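Local coordinates for protein allergen Bos d 2 (Bos taurus, PDB 4WFV) that probably carries pheromones or other small odorant molecules as a secreted lipocalin, and is a major allergen of cow dander, at residues 17-23 against 144-149; 35-39 against 113-117. One frame throughout, in Å; residues are numbered along the deposited sequence. Where two conformers were deposited one is given.

Contact 1 of 2, residues 17-23 against 144-149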
ATOM      1  N   ARG A  17      -2.977   5.182   7.869  1.00  9.55           N
ATOM      2  CA  ARG A  17      -2.091   4.219   8.524  0.51  9.42           C
ATOM      3  C   ARG A  17      -2.186   2.917   7.749  1.00  8.86           C
ATOM      4  O   ARG A  17      -3.253   2.569   7.253  1.00 11.10           O
ATOM      5  CB  ARG A  17      -2.527   3.953   9.967  0.51  9.48           C
ATOM      6  CG  ARG A  17      -2.444   5.156  10.890  0.51 12.57           C
ATOM      7  CD  ARG A  17      -2.808   4.802  12.330  0.51 13.31           C
ATOM      8  NE  ARG A  17      -2.935   6.006  13.143  0.51 16.08           N
ATOM      9  CZ  ARG A  17      -4.070   6.674  13.316  0.51 10.44           C
ATOM     10  NH1 ARG A  17      -5.183   6.244  12.745  0.51 15.05           N
ATOM     11  NH2 ARG A  17      -4.093   7.769  14.064  0.51 14.36           N
ATOM     12  N   ILE A  18      -1.091   2.181   7.660  1.00  8.08           N
ATOM     13  CA  ILE A  18      -1.173   0.855   7.062  1.00  8.20           C
ATOM     14  C   ILE A  18      -1.489  -0.159   8.135  1.00  8.06           C
ATOM     15  O   ILE A  18      -0.841  -0.198   9.182  1.00  9.37           O
ATOM     16  CB  ILE A  18       0.101   0.478   6.279  1.00  6.02           C
ATOM     17  CG1 ILE A  18      -0.093  -0.850   5.538  1.00  6.42           C
ATOM     18  CG2 ILE A  18       1.328   0.441   7.180  1.00  8.48           C
ATOM     19  CD1 ILE A  18       0.876  -1.008   4.373  1.00  8.75           C
ATOM     20  N   ILE A  19      -2.522  -0.959   7.890  1.00  6.18           N
ATOM     21  CA  ILE A  19      -2.903  -2.003   8.831  1.00  7.22           C
ATOM     22  C   ILE A  19      -2.333  -3.349   8.396  1.00  6.54           C
ATOM     23  O   ILE A  19      -1.706  -4.054   9.210  1.00  7.75           O
ATOM     24  CB  ILE A  19      -4.434  -2.111   8.975  1.00  6.50           C
ATOM     25  CG1 ILE A  19      -5.058  -0.725   9.175  1.00  7.14           C
ATOM     26  CG2 ILE A  19      -4.798  -3.070  10.102  1.00  7.30           C
ATOM     27  CD1 ILE A  19      -4.499   0.048  10.374  1.00  8.19           C
ATOM     28  N   TYR A  20      -2.513  -3.685   7.118  1.00  6.56           N
ATOM     29  CA  TYR A  20      -2.072  -4.976   6.606  1.00  6.67           C
ATOM     30  C   TYR A  20      -1.305  -4.831   5.306  1.00  7.02           C
ATOM     31  O   TYR A  20      -1.480  -3.877   4.544  1.00  7.16           O
ATOM     32  CB  TYR A  20      -3.275  -5.882   6.303  1.00  7.60           C
ATOM     33  CG  TYR A  20      -4.104  -6.258   7.505  1.00  8.25           C
ATOM     34  CD1 TYR A  20      -3.639  -7.167   8.435  1.00  8.29           C
ATOM     35  CD2 TYR A  20      -5.379  -5.723   7.685  1.00  8.63           C
ATOM     36  CE1 TYR A  20      -4.408  -7.518   9.549  1.00  9.29           C
ATOM     37  CE2 TYR A  20      -6.147  -6.050   8.792  1.00  9.52           C
ATOM     38  CZ  TYR A  20      -5.665  -6.958   9.706  1.00 11.01           C
ATOM     39  OH  TYR A  20      -6.421  -7.294  10.804  1.00 13.02           O
ATOM     40  N   ALA A  21      -0.478  -5.834   5.040  1.00  6.49           N
ATOM     41  CA  ALA A  21       0.071  -6.034   3.704  1.00  6.21           C
ATOM     42  C   ALA A  21       0.020  -7.521   3.422  1.00  7.19           C
ATOM     43  O   ALA A  21      -0.015  -8.330   4.347  1.00  8.85           O
ATOM     44  CB  ALA A  21       1.500  -5.519   3.597  1.00  7.46           C
ATOM     45  N   ALA A  22       0.017  -7.879   2.143  1.00  6.30           N
ATOM     46  CA  ALA A  22       0.020  -9.287   1.750  1.00  5.32           C
ATOM     47  C   ALA A  22       0.758  -9.382   0.439  1.00  6.33           C
ATOM     48  O   ALA A  22       0.683  -8.473  -0.376  1.00  7.77           O
ATOM     49  CB  ALA A  22      -1.424  -9.818   1.599  1.00  7.17           C
ATOM     50  N   ALA A  23       1.485 -10.479   0.230  1.00  6.90           N
ATOM     51  CA  ALA A  23       2.272 -10.624  -0.994  1.00  6.48           C
ATOM     52  C   ALA A  23       2.463 -12.082  -1.321  1.00  7.73           C
ATOM     53  O   ALA A  23       2.441 -12.922  -0.429  1.00  9.57           O
ATOM     54  CB  ALA A  23       3.652  -9.947  -0.831  1.00  8.28           C
ATOM     55  N   ASN A 144      -0.375 -15.091   3.488  1.00  9.04           N
ATOM     56  CA  ASN A 144       0.798 -14.235   3.652  1.00  9.47           C
ATOM     57  C   ASN A 144       0.487 -12.831   4.173  1.00  8.13           C
ATOM     58  O   ASN A 144       1.330 -11.939   4.099  1.00 10.16           O
ATOM     59  CB  ASN A 144       1.598 -14.146   2.351  1.00  8.95           C
ATOM     60  CG  ASN A 144       2.373 -15.421   2.055  1.00 11.84           C
ATOM     61  OD1 ASN A 144       2.451 -16.322   2.894  1.00 13.85           O
ATOM     62  ND2 ASN A 144       2.955 -15.500   0.862  1.00 10.63           N
ATOM     63  N   ILE A 145      -0.701 -12.638   4.730  1.00  8.26           N
ATOM     64  CA  ILE A 145      -1.018 -11.343   5.316  1.00  9.35           C
ATOM     65  C   ILE A 145      -0.127 -11.085   6.533  1.00  9.99           C
ATOM     66  O   ILE A 145       0.103 -11.983   7.354  1.00 12.28           O
ATOM     67  CB  ILE A 145      -2.495 -11.245   5.744  1.00  9.63           C
ATOM     68  CG1 ILE A 145      -3.409 -11.157   4.526  1.00 11.54           C
ATOM     69  CG2 ILE A 145      -2.702 -10.021   6.637  1.00 11.27           C
ATOM     70  CD1 ILE A 145      -4.903 -11.253   4.862  1.00 12.50           C
ATOM     71  N   GLU A 146       0.387  -9.858   6.615  1.00  9.62           N
ATOM     72  CA  GLU A 146       1.169  -9.365   7.751  1.00  9.85           C
ATOM     73  C   GLU A 146       0.382  -8.215   8.363  1.00  9.60           C
ATOM     74  O   GLU A 146      -0.143  -7.372   7.634  1.00  9.53           O
ATOM     75  CB  GLU A 146       2.536  -8.834   7.271  1.00 10.79           C
ATOM     76  CG  GLU A 146       3.503  -9.888   6.719  1.00 11.45           C
ATOM     77  CD  GLU A 146       4.309 -10.571   7.813  1.00 14.64           C
ATOM     78  OE1 GLU A 146       4.849  -9.869   8.693  1.00 13.36           O
ATOM     79  OE2 GLU A 146       4.417 -11.817   7.793  1.00 17.36           O
ATOM     80  N   ASN A 147       0.275  -8.179   9.690  1.00 10.03           N
ATOM     81  CA  ASN A 147      -0.280  -7.001  10.344  1.00  9.11           C
ATOM     82  C   ASN A 147       0.854  -6.022  10.606  1.00  9.93           C
ATOM     83  O   ASN A 147       1.716  -6.261  11.448  1.00 12.69           O
ATOM     84  CB  ASN A 147      -1.010  -7.345  11.642  1.00 11.12           C
ATOM     85  CG  ASN A 147      -1.633  -6.120  12.297  1.00 12.93           C
ATOM     86  OD1 ASN A 147      -0.983  -5.087  12.454  1.00 12.00           O
ATOM     87  ND2 ASN A 147      -2.909  -6.225  12.667  1.00 15.10           N
ATOM     88  N   LEU A 148       0.882  -4.954   9.830  1.00  6.74           N
ATOM     89  CA  LEU A 148       1.950  -3.973   9.919  1.00  7.04           C
ATOM     90  C   LEU A 148       1.777  -2.970  11.053  1.00  7.71           C
ATOM     91  O   LEU A 148       2.766  -2.527  11.627  1.00  7.42           O
ATOM     92  CB  LEU A 148       2.086  -3.213   8.597  1.00  8.04           C
ATOM     93  CG  LEU A 148       3.089  -3.808   7.604  1.00  7.81           C
ATOM     94  CD1 LEU A 148       2.750  -5.264   7.277  1.00  8.23           C
ATOM     95  CD2 LEU A 148       3.121  -2.974   6.326  1.00  9.72           C
ATOM     96  N   ILE A 149       0.548  -2.596  11.374  1.00  7.94           N
ATOM     97  CA  ILE A 149       0.402  -1.585  12.413  1.00  7.35           C
ATOM     98  C   ILE A 149       0.942  -2.087  13.756  1.00  8.31           C
ATOM     99  O   ILE A 149       1.477  -1.299  14.544  1.00  9.40           O
ATOM    100  CB  ILE A 149      -1.025  -1.016  12.497  1.00  7.18           C
ATOM    101  CG1 ILE A 149      -1.036   0.138  13.507  1.00  9.26           C
ATOM    102  CG2 ILE A 149      -2.037  -2.085  12.896  1.00 10.15           C
ATOM    103  CD1 ILE A 149      -2.242   1.027  13.406  1.00 10.61           C
TER
HETATM  104  O   HOH W   1      -4.703  -8.686  12.776  1.00 23.52           O
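This is an antiparallel strand pairing at the edge of the lipocalin barrel. Strand 17-23 lies between strand 110-118 and the short strand 146-147, which comes after the helix 125-137. Such a short C-terminal strand beside the first barrel strand is a known lipocalin feature. Ala21 and Glu146 form the hydrogen-bonded pair: Ala21 N donates to Glu146 O at 3.0 Å, and Glu146 N donates to Ala21 O at 2.8 Å. Tyr20 and Asn147 are the next, non-hydrogen-bonded pair. Ile19 and Tyr20 both face Gly116 on strand 110-118, which makes a classic beta bulge. The Ile19 carbonyl O accepts from Leu148 N at 2.8 Å and, weakly, from Ile149 N at 3.4 Å. At the other end, Asn144 ND2 donates to Ala23 O at 2.9 Å, so here a side chain bonds to the main chain of 17-23.

The two sheet faces differ. On the Ala21 face, Leu148 CD1 packs on Ala21 CB at 3.9 Å, and Leu148 CD2 meets Ile18 CD1 at 3.6 Å. Glu146 also starts from this face, but its carboxylate leads away to a salt bridge with Arg36. On the Tyr20 face, Ile145 CG2 lies 3.5 Å from Tyr20 CD1. One water lies 3.0 Å from both Tyr20 OH and Asn147 ND2. Helix 125-137 covers part of this side, with Leu128 against Tyr20 and Gln132 against Ile145. Main-chain bonds therefore set the register, and apolar side chains close both faces. Tyr20 and Asn147 share a water on one face, while Glu146 pairs with buried Arg36 on the other.

Contact 2 of 2, residues 35-39 against 113-117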
ATOM      1  N   LEU A  35       9.485  -3.786   0.862  1.00  7.72           N
ATOM      2  CA  LEU A  35       8.127  -3.331   0.557  1.00  7.98           C
ATOM      3  C   LEU A  35       7.227  -3.347   1.771  1.00  8.73           C
ATOM      4  O   LEU A  35       6.011  -3.340   1.633  1.00 10.30           O
ATOM      5  CB  LEU A  35       7.498  -4.179  -0.561  1.00  8.55           C
ATOM      6  CG  LEU A  35       8.404  -4.316  -1.790  1.00  9.26           C
ATOM      7  CD1 LEU A  35       7.714  -5.132  -2.897  1.00  9.70           C
ATOM      8  CD2 LEU A  35       8.833  -2.941  -2.294  1.00 13.06           C
ATOM      9  N   ARG A  36       7.819  -3.374   2.958  1.00  7.89           N
ATOM     10  CA  ARG A  36       7.067  -3.126   4.185  1.00  8.13           C
ATOM     11  C   ARG A  36       7.218  -1.653   4.534  1.00  7.78           C
ATOM     12  O   ARG A  36       8.259  -1.217   5.021  1.00 10.15           O
ATOM     13  CB  ARG A  36       7.580  -3.997   5.319  1.00 11.00           C
ATOM     14  CG  ARG A  36       6.630  -4.074   6.513  1.00  7.78           C
ATOM     15  CD  ARG A  36       7.274  -4.861   7.625  1.00  8.65           C
ATOM     16  NE  ARG A  36       6.459  -5.012   8.823  1.00  7.48           N
ATOM     17  CZ  ARG A  36       5.733  -6.089   9.121  1.00  7.01           C
ATOM     18  NH1 ARG A  36       5.661  -7.107   8.276  1.00  8.19           N
ATOM     19  NH2 ARG A  36       5.066  -6.150  10.260  1.00 10.64           N
ATOM     20  N   ASN A  37       6.187  -0.883   4.224  1.00  7.91           N
ATOM     21  CA  ASN A  37       6.282   0.568   4.261  1.00  8.29           C
ATOM     22  C   ASN A  37       5.163   1.127   5.121  1.00  7.04           C
ATOM     23  O   ASN A  37       3.984   0.835   4.900  1.00  9.25           O
ATOM     24  CB  ASN A  37       6.207   1.127   2.837  1.00 10.44           C
ATOM     25  CG  ASN A  37       7.174   0.431   1.889  1.00 11.28           C
ATOM     26  OD1 ASN A  37       6.805   0.050   0.775  1.00 13.46           O
ATOM     27  ND2 ASN A  37       8.411   0.244   2.339  1.00 11.77           N
ATOM     28  N   TYR A  38       5.541   1.923   6.118  1.00  7.67           N
ATOM     29  CA  TYR A  38       4.581   2.426   7.092  1.00  6.94           C
ATOM     30  C   TYR A  38       4.036   3.781   6.660  1.00  6.84           C
ATOM     31  O   TYR A  38       4.622   4.835   6.946  1.00  8.14           O
ATOM     32  CB  TYR A  38       5.215   2.476   8.489  1.00  8.41           C
ATOM     33  CG  TYR A  38       5.701   1.126   8.976  1.00  7.03           C
ATOM     34  CD1 TYR A  38       4.815   0.183   9.484  1.00  7.91           C
ATOM     35  CD2 TYR A  38       7.051   0.793   8.926  1.00  8.26           C
ATOM     36  CE1 TYR A  38       5.263  -1.064   9.941  1.00  7.50           C
ATOM     37  CE2 TYR A  38       7.510  -0.450   9.378  1.00  8.68           C
ATOM     38  CZ  TYR A  38       6.604  -1.365   9.880  1.00  7.96           C
ATOM     39  OH  TYR A  38       7.042  -2.591  10.332  1.00  9.52           O
ATOM     40  N   TYR A  39       2.890   3.735   5.983  1.00  7.17           N
ATOM     41  CA  TYR A  39       2.244   4.924   5.434  1.00  7.14           C
ATOM     42  C   TYR A  39       1.976   5.970   6.489  1.00  6.94           C
ATOM     43  O   TYR A  39       1.652   5.647   7.630  1.00  8.17           O
ATOM     44  CB  TYR A  39       0.900   4.544   4.808  1.00  7.45           C
ATOM     45  CG  TYR A  39       0.995   4.020   3.393  1.00  8.97           C
ATOM     46  CD1 TYR A  39       1.488   2.743   3.130  1.00  7.66           C
ATOM     47  CD2 TYR A  39       0.579   4.796   2.319  1.00 11.30           C
ATOM     48  CE1 TYR A  39       1.570   2.255   1.835  1.00 10.47           C
ATOM     49  CE2 TYR A  39       0.651   4.315   1.016  1.00 12.19           C
ATOM     50  CZ  TYR A  39       1.145   3.049   0.779  1.00 10.09           C
ATOM     51  OH  TYR A  39       1.216   2.598  -0.529  1.00 12.77           O
ATOM     52  N   MET A 113       1.389  -7.815  -4.616  1.00  6.32           N
ATOM     53  CA  MET A 113       1.076  -7.517  -3.221  1.00  7.27           C
ATOM     54  C   MET A 113      -0.068  -6.522  -3.087  1.00  8.17           C
ATOM     55  O   MET A 113      -0.447  -5.829  -4.031  1.00  7.95           O
ATOM     56  CB  MET A 113       2.319  -7.015  -2.477  1.00 12.86           C
ATOM     57  CG  MET A 113       2.809  -5.675  -2.932  1.00 11.78           C
ATOM     58  SD  MET A 113       4.170  -5.072  -1.907  1.00 13.54           S
ATOM     59  CE  MET A 113       3.346  -4.513  -0.425  1.00 13.58           C
ATOM     60  N   THR A 114      -0.639  -6.493  -1.895  1.00  5.61           N
ATOM     61  CA  THR A 114      -1.617  -5.462  -1.580  1.00  6.60           C
ATOM     62  C   THR A 114      -1.275  -4.817  -0.263  1.00  6.85           C
ATOM     63  O   THR A 114      -0.526  -5.380   0.546  1.00  6.87           O
ATOM     64  CB  THR A 114      -3.043  -6.029  -1.448  1.00  6.84           C
ATOM     65  OG1 THR A 114      -3.058  -7.010  -0.404  1.00  7.58           O
ATOM     66  CG2 THR A 114      -3.535  -6.632  -2.785  1.00  9.08           C
ATOM     67  N   GLU A 115      -1.836  -3.628  -0.062  1.00  6.77           N
ATOM     68  CA  GLU A 115      -1.733  -2.920   1.203  1.00  7.23           C
ATOM     69  C   GLU A 115      -3.121  -2.484   1.629  1.00  7.03           C
ATOM     70  O   GLU A 115      -3.916  -1.982   0.805  1.00  7.76           O
ATOM     71  CB  GLU A 115      -0.830  -1.694   1.058  1.00  7.86           C
ATOM     72  CG  GLU A 115       0.593  -2.079   0.673  1.00  8.85           C
ATOM     73  CD  GLU A 115       1.411  -0.913   0.173  1.00 10.18           C
ATOM     74  OE1 GLU A 115       0.889  -0.107  -0.611  1.00 10.21           O
ATOM     75  OE2 GLU A 115       2.587  -0.812   0.578  1.00 10.69           O
ATOM     76  N   GLY A 116      -3.433  -2.690   2.902  1.00  6.63           N
ATOM     77  CA  GLY A 116      -4.718  -2.292   3.461  1.00  5.66           C
ATOM     78  C   GLY A 116      -4.510  -1.162   4.445  1.00  6.06           C
ATOM     79  O   GLY A 116      -3.901  -1.359   5.499  1.00  6.60           O
ATOM     80  N   LEU A 117      -5.011   0.017   4.094  1.00  7.39           N
ATOM     81  CA  LEU A 117      -4.800   1.227   4.873  1.00  6.88           C
ATOM     82  C   LEU A 117      -6.113   1.616   5.546  1.00  7.09           C
ATOM     83  O   LEU A 117      -7.187   1.329   5.018  1.00  6.52           O
ATOM     84  CB  LEU A 117      -4.345   2.370   3.968  1.00  8.51           C
ATOM     85  CG  LEU A 117      -3.273   2.145   2.908  1.00 10.05           C
ATOM     86  CD1 LEU A 117      -2.930   3.472   2.219  1.00 12.36           C
ATOM     87  CD2 LEU A 117      -2.031   1.573   3.524  1.00 11.86           C
TER
HETATM   88  O   HOH W   2       3.909  -2.086   2.896  1.00 11.92           O
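Met113 opens the segment with its side chain directed at Leu35. Its SD lies 3.7 Å from Leu35 CD1, and its CE is 3.6 Å from Leu35 O. Thr114 points out of the barrel, and its hydroxyl hydrogen-bonds to Asn135 and Tyr131 of helix 125-137. Glu115 turns inward again. Its OE1 accepts a 2.7 Å hydrogen bond from Tyr39 OH and is also hydrogen-bonded to Thr100 OG1. Its OE2 accepts from a water at 3.0 Å. The same water donates to Leu35 O at 2.8 Å and accepts from Asn37 N at 2.9 Å. The carboxylate thus reaches the 35-39 backbone through one water. These segments are not sheet neighbours: Asn37 CA and Glu115 CA are 9.3 Å apart. They face each other across the inside of the lipocalin beta-barrel, whose interior is the usual ligand cavity of the family, and side chains bridge the gap. Gly116 turns its backbone to strand 17-23, pairing with Ile19 and Tyr20. Leu117 returns to the interior, where its CD2 sits over the face of the Tyr39 ring. This CH-pi contact puts Leu117 CD2 3.9 Å from the centroid of the Tyr39 ring.

The two contacts are neighbours, with centres about 6 Å apart. Strand 17-23 of contact 1 pairs on its other edge with strand 110-118 of contact 2. Ile19 N lies 2.8 Å from Gly116 O, and Tyr20 O lies 2.8 Å from Gly116 N, both probable hydrogen bonds. Ile18 joins the two sets of side chains, since it touches Leu148 in contact 1 and Tyr39, Glu115 and Leu117 in contact 2. Leu148 also touches Arg36 and Tyr38, with Leu148 O 3.3 Å from Tyr38 CE1. The Arg36-Glu146 salt bridge ties the contacts together too. Contact 2 spans the probable ligand cavity, and contact 1 lies in the wall beside it.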